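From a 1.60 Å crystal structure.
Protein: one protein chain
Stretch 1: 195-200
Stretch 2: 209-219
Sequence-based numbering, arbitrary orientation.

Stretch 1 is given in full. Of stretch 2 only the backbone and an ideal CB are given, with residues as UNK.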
# COMPACT_ATOMS: atom_id res chain seq x y z
N ASP A 195 -3.41 -17.57 -3.86
CA ASP A 195 -4.76 -18.08 -4.01
C ASP A 195 -5.59 -17.46 -2.89
O ASP A 195 -5.06 -16.71 -2.08
CB ASP A 195 -4.75 -19.63 -4.04
CG ASP A 195 -4.23 -20.25 -2.76
OD1 ASP A 195 -4.81 -19.99 -1.68
OD2 ASP A 195 -3.25 -21.03 -2.84
N PRO A 196 -6.91 -17.74 -2.85
CA PRO A 196 -7.74 -17.02 -1.90
C PRO A 196 -7.42 -17.28 -0.43
O PRO A 196 -7.93 -16.57 0.42
CB PRO A 196 -9.15 -17.54 -2.22
CG PRO A 196 -9.08 -17.85 -3.68
CD PRO A 196 -7.71 -18.46 -3.84
N TRP A 197 -6.62 -18.31 -0.14
CA TRP A 197 -6.30 -18.69 1.22
C TRP A 197 -4.81 -18.63 1.54
O TRP A 197 -4.38 -19.19 2.56
CB TRP A 197 -6.82 -20.10 1.49
CG TRP A 197 -8.27 -20.23 1.23
CD1 TRP A 197 -8.87 -20.88 0.20
CD2 TRP A 197 -9.33 -19.63 1.99
NE1 TRP A 197 -10.24 -20.76 0.29
CE2 TRP A 197 -10.54 -19.99 1.37
CE3 TRP A 197 -9.36 -18.84 3.14
CZ2 TRP A 197 -11.78 -19.58 1.87
CZ3 TRP A 197 -10.60 -18.42 3.61
CH2 TRP A 197 -11.78 -18.80 2.99
N HIS A 198 -4.01 -17.93 0.74
CA HIS A 198 -2.57 -17.96 0.94
C HIS A 198 -1.88 -16.70 0.47
O HIS A 198 -1.85 -16.40 -0.72
CB HIS A 198 -1.99 -19.18 0.25
CG HIS A 198 -0.56 -19.43 0.59
ND1 HIS A 198 -0.18 -20.27 1.62
CD2 HIS A 198 0.58 -18.98 0.03
CE1 HIS A 198 1.13 -20.30 1.69
NE2 HIS A 198 1.62 -19.53 0.74
N LEU A 199 -1.34 -15.97 1.44
CA LEU A 199 -0.52 -14.78 1.23
C LEU A 199 0.87 -14.96 1.81
O LEU A 199 1.04 -15.47 2.93
CB LEU A 199 -1.15 -13.60 1.97
CG LEU A 199 -2.60 -13.24 1.62
CD1 LEU A 199 -3.03 -12.09 2.49
CD2 LEU A 199 -2.76 -12.86 0.16
N GLU A 200 1.88 -14.50 1.07
CA GLU A 200 3.26 -14.46 1.56
C GLU A 200 3.80 -13.05 1.51
O GLU A 200 3.72 -12.40 0.46
CB GLU A 200 4.18 -15.37 0.74
CG GLU A 200 3.79 -16.84 0.79
CD GLU A 200 4.45 -17.69 -0.27
OE1 GLU A 200 5.18 -17.18 -1.15
OE2 GLU A 200 4.21 -18.93 -0.23
N UNK A 209 6.64 -13.46 6.53
CA UNK A 209 5.37 -13.89 7.12
C UNK A 209 4.54 -14.60 6.07
O UNK A 209 4.42 -14.13 4.93
CB UNK A 209 4.60 -12.70 7.70
N UNK A 210 3.91 -15.70 6.49
CA UNK A 210 2.98 -16.42 5.65
C UNK A 210 1.64 -16.43 6.36
O UNK A 210 1.56 -16.78 7.54
CB UNK A 210 3.47 -17.84 5.35
N UNK A 211 0.59 -16.05 5.65
CA UNK A 211 -0.75 -16.02 6.18
C UNK A 211 -1.58 -16.99 5.34
O UNK A 211 -1.90 -16.69 4.19
CB UNK A 211 -1.33 -14.60 6.16
N UNK A 212 -1.91 -18.15 5.91
CA UNK A 212 -2.42 -19.26 5.11
C UNK A 212 -3.52 -20.01 5.87
O UNK A 212 -3.33 -20.35 7.03
CB UNK A 212 -1.28 -20.21 4.74
N UNK A 213 -4.64 -20.26 5.20
CA UNK A 213 -5.75 -21.04 5.76
C UNK A 213 -6.89 -20.18 6.26
O UNK A 213 -6.69 -19.03 6.66
CB UNK A 213 -5.25 -21.92 6.91
N UNK A 214 -8.09 -20.75 6.25
CA UNK A 214 -9.31 -20.04 6.63
C UNK A 214 -9.27 -19.47 8.04
O UNK A 214 -9.85 -18.41 8.28
CB UNK A 214 -10.51 -20.98 6.50
N UNK A 215 -8.61 -20.17 8.96
CA UNK A 215 -8.61 -19.75 10.36
C UNK A 215 -7.95 -18.39 10.57
O UNK A 215 -8.27 -17.69 11.53
CB UNK A 215 -7.90 -20.80 11.22
N UNK A 216 -7.01 -18.02 9.69
CA UNK A 216 -6.38 -16.70 9.77
C UNK A 216 -6.85 -15.75 8.66
O UNK A 216 -6.90 -14.53 8.85
CB UNK A 216 -4.86 -16.85 9.70
N UNK A 217 -7.22 -16.29 7.50
CA UNK A 217 -7.69 -15.44 6.40
C UNK A 217 -9.09 -14.90 6.67
O UNK A 217 -9.36 -13.74 6.43
CB UNK A 217 -7.68 -16.22 5.08
N UNK A 218 -9.99 -15.75 7.14
CA UNK A 218 -11.40 -15.35 7.31
C UNK A 218 -12.12 -16.27 8.29
O UNK A 218 -13.07 -16.97 7.91
CB UNK A 218 -12.13 -15.36 5.96
N UNK A 219 -11.67 -16.25 9.56
CA UNK A 219 -12.28 -17.18 10.52
C UNK A 219 -13.75 -16.89 10.79
O UNK A 219 -14.48 -17.82 11.15
CB UNK A 219 -11.51 -17.14 11.84

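Stretch 2 begins as a strand antiparallel to 198-200 (172° between N-to-C directions) and then turns into a short helix that packs near the ring of Trp-197.

At position 209 the ideal CB has nothing of stretch 1 within 5.5 Å, so stretch 1 sets little limit, and many side chains, including long polar ones, would suit the extended backbone (phi/psi -161/138). The residue is Arg-209, extended (t, t, t), with NH1 and NH2 bonded elsewhere in the structure.

Position 210 pairs with Glu-200 without backbone hydrogen bonds (CA to CA 4.5 Å), and its CB points to the sheet face that carries His-198 and Glu-200. That CB lies 4.7 Å from Glu-200 CG and 5.0 Å from His-198 CE1, so a small or beta-branched side chain, polar or not, would suit it. It is Thr-210 (m): CG2 approaches His-198 CE1 at 3.6 Å, while OG1 stays 4.1 Å from Glu-200 CG.

Position 211 forms the hydrogen-bonded pair with Leu-199: its N donates to Leu-199 O at 2.8 Å (173°), and its O accepts from Leu-199 N at 2.9 Å (176°). CB points to the same face as Leu-199; the Leu-199 side chain on that face is hydrocarbon, so valine, isoleucine or leucine would be reasonable. Val-211 (t) brings its CB 4.3 Å from Leu-199 CB.

At position 212 the CB returns to the His-198 face and lies 3.3 Å from His-198 ND1. This proximity favours a short side chain able to exchange a hydrogen bond, such as serine or threonine. Ser-212 (t) places OG 2.7 Å from His-198 ND1, at the ring edge and near its plane; the geometry leaves the donor open. His-198 NE2 donates to Glu-200 OE2 at 2.8 Å, which ties the other ring nitrogen. A water joins Ser-212 OG (2.9 Å) to Trp-197 O through a weak bond of 3.4 Å.

Position 213 has phi/psi of 100/153, where a CB would jam against the carbonyl O of the residue before; this alone calls for glycine. Gly-213 N donates to Trp-197 O at 2.9 Å (164°), extending the strand pairing, and the residue caps the helix at its N-terminus.

Position 214 has its CB 3.9 Å from Trp-197 CZ3, pointing sideways, so a side chain with an aliphatic stem could pack against the indole. Gln-214 (t, t) brings CG within 3.7 Å of Trp-197 CZ3.

Positions 215 and 216 have no CB contact with stretch 1, leaving many residues possible; they are Asp-215 and Ile-216.

Position 217 points toward stretch 1, its CB 3.7 Å from Trp-197 CE3 and 4.7 Å from Pro-196 O, which suits a branched apolar residue. Ile-217 (m, m) sets CG2 3.6 Å from Trp-197 CE3 and CD1 4.2 Å from Leu-199 CG.

Position 218, just past the helix, also points toward the indole, where a modest side chain would fit. Asp-218 (t) puts CB 4.1 Å from Trp-197 CZ3, at the ring edge, and its carboxylate bonds elsewhere in the structure.

Position 219 points away from stretch 1, which leaves the choice open; phi of -66° is compatible with proline, and it is Pro-219.

Stretch 2, residues 209-219: RTVSGQDIIDP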
# COMPACT_ATOMS: atom_id res chain seq x y z
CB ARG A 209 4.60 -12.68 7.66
CG ARG A 209 3.21 -12.97 8.20
CD ARG A 209 2.69 -11.72 8.89
NE ARG A 209 1.30 -11.78 9.31
CZ ARG A 209 0.85 -12.25 10.48
NH1 ARG A 209 1.68 -12.80 11.37
NH2 ARG A 209 -0.43 -12.16 10.76
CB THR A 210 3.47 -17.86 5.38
OG1 THR A 210 4.70 -17.81 4.67
CG2 THR A 210 2.45 -18.62 4.55
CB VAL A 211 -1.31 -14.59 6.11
CG1 VAL A 211 -2.77 -14.55 6.56
CG2 VAL A 211 -0.45 -13.66 6.96
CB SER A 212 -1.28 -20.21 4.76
OG SER A 212 -1.69 -21.12 3.74
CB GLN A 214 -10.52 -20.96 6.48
CG GLN A 214 -11.87 -20.26 6.59
CD GLN A 214 -13.01 -21.15 6.14
OE1 GLN A 214 -12.87 -22.38 6.11
NE2 GLN A 214 -14.14 -20.55 5.76
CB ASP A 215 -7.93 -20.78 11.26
CG ASP A 215 -8.74 -22.05 11.40
OD1 ASP A 215 -9.91 -22.08 10.95
OD2 ASP A 215 -8.19 -23.03 11.97
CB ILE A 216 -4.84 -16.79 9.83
CG1 ILE A 216 -4.22 -15.43 10.17
CG2 ILE A 216 -4.26 -17.35 8.53
CD1 ILE A 216 -2.74 -15.46 10.49
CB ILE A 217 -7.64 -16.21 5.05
CG1 ILE A 217 -6.18 -16.48 4.63
CG2 ILE A 217 -8.40 -15.47 3.94
CD1 ILE A 217 -5.45 -15.32 3.98
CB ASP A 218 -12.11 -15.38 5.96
CG ASP A 218 -13.56 -14.94 6.04
OD1 ASP A 218 -13.91 -14.12 6.93
OD2 ASP A 218 -14.35 -15.40 5.17
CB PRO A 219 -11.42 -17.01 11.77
CG PRO A 219 -10.89 -15.61 11.67
CD PRO A 219 -10.64 -15.40 10.19
O HOH W 1 -3.95 -22.52 2.58
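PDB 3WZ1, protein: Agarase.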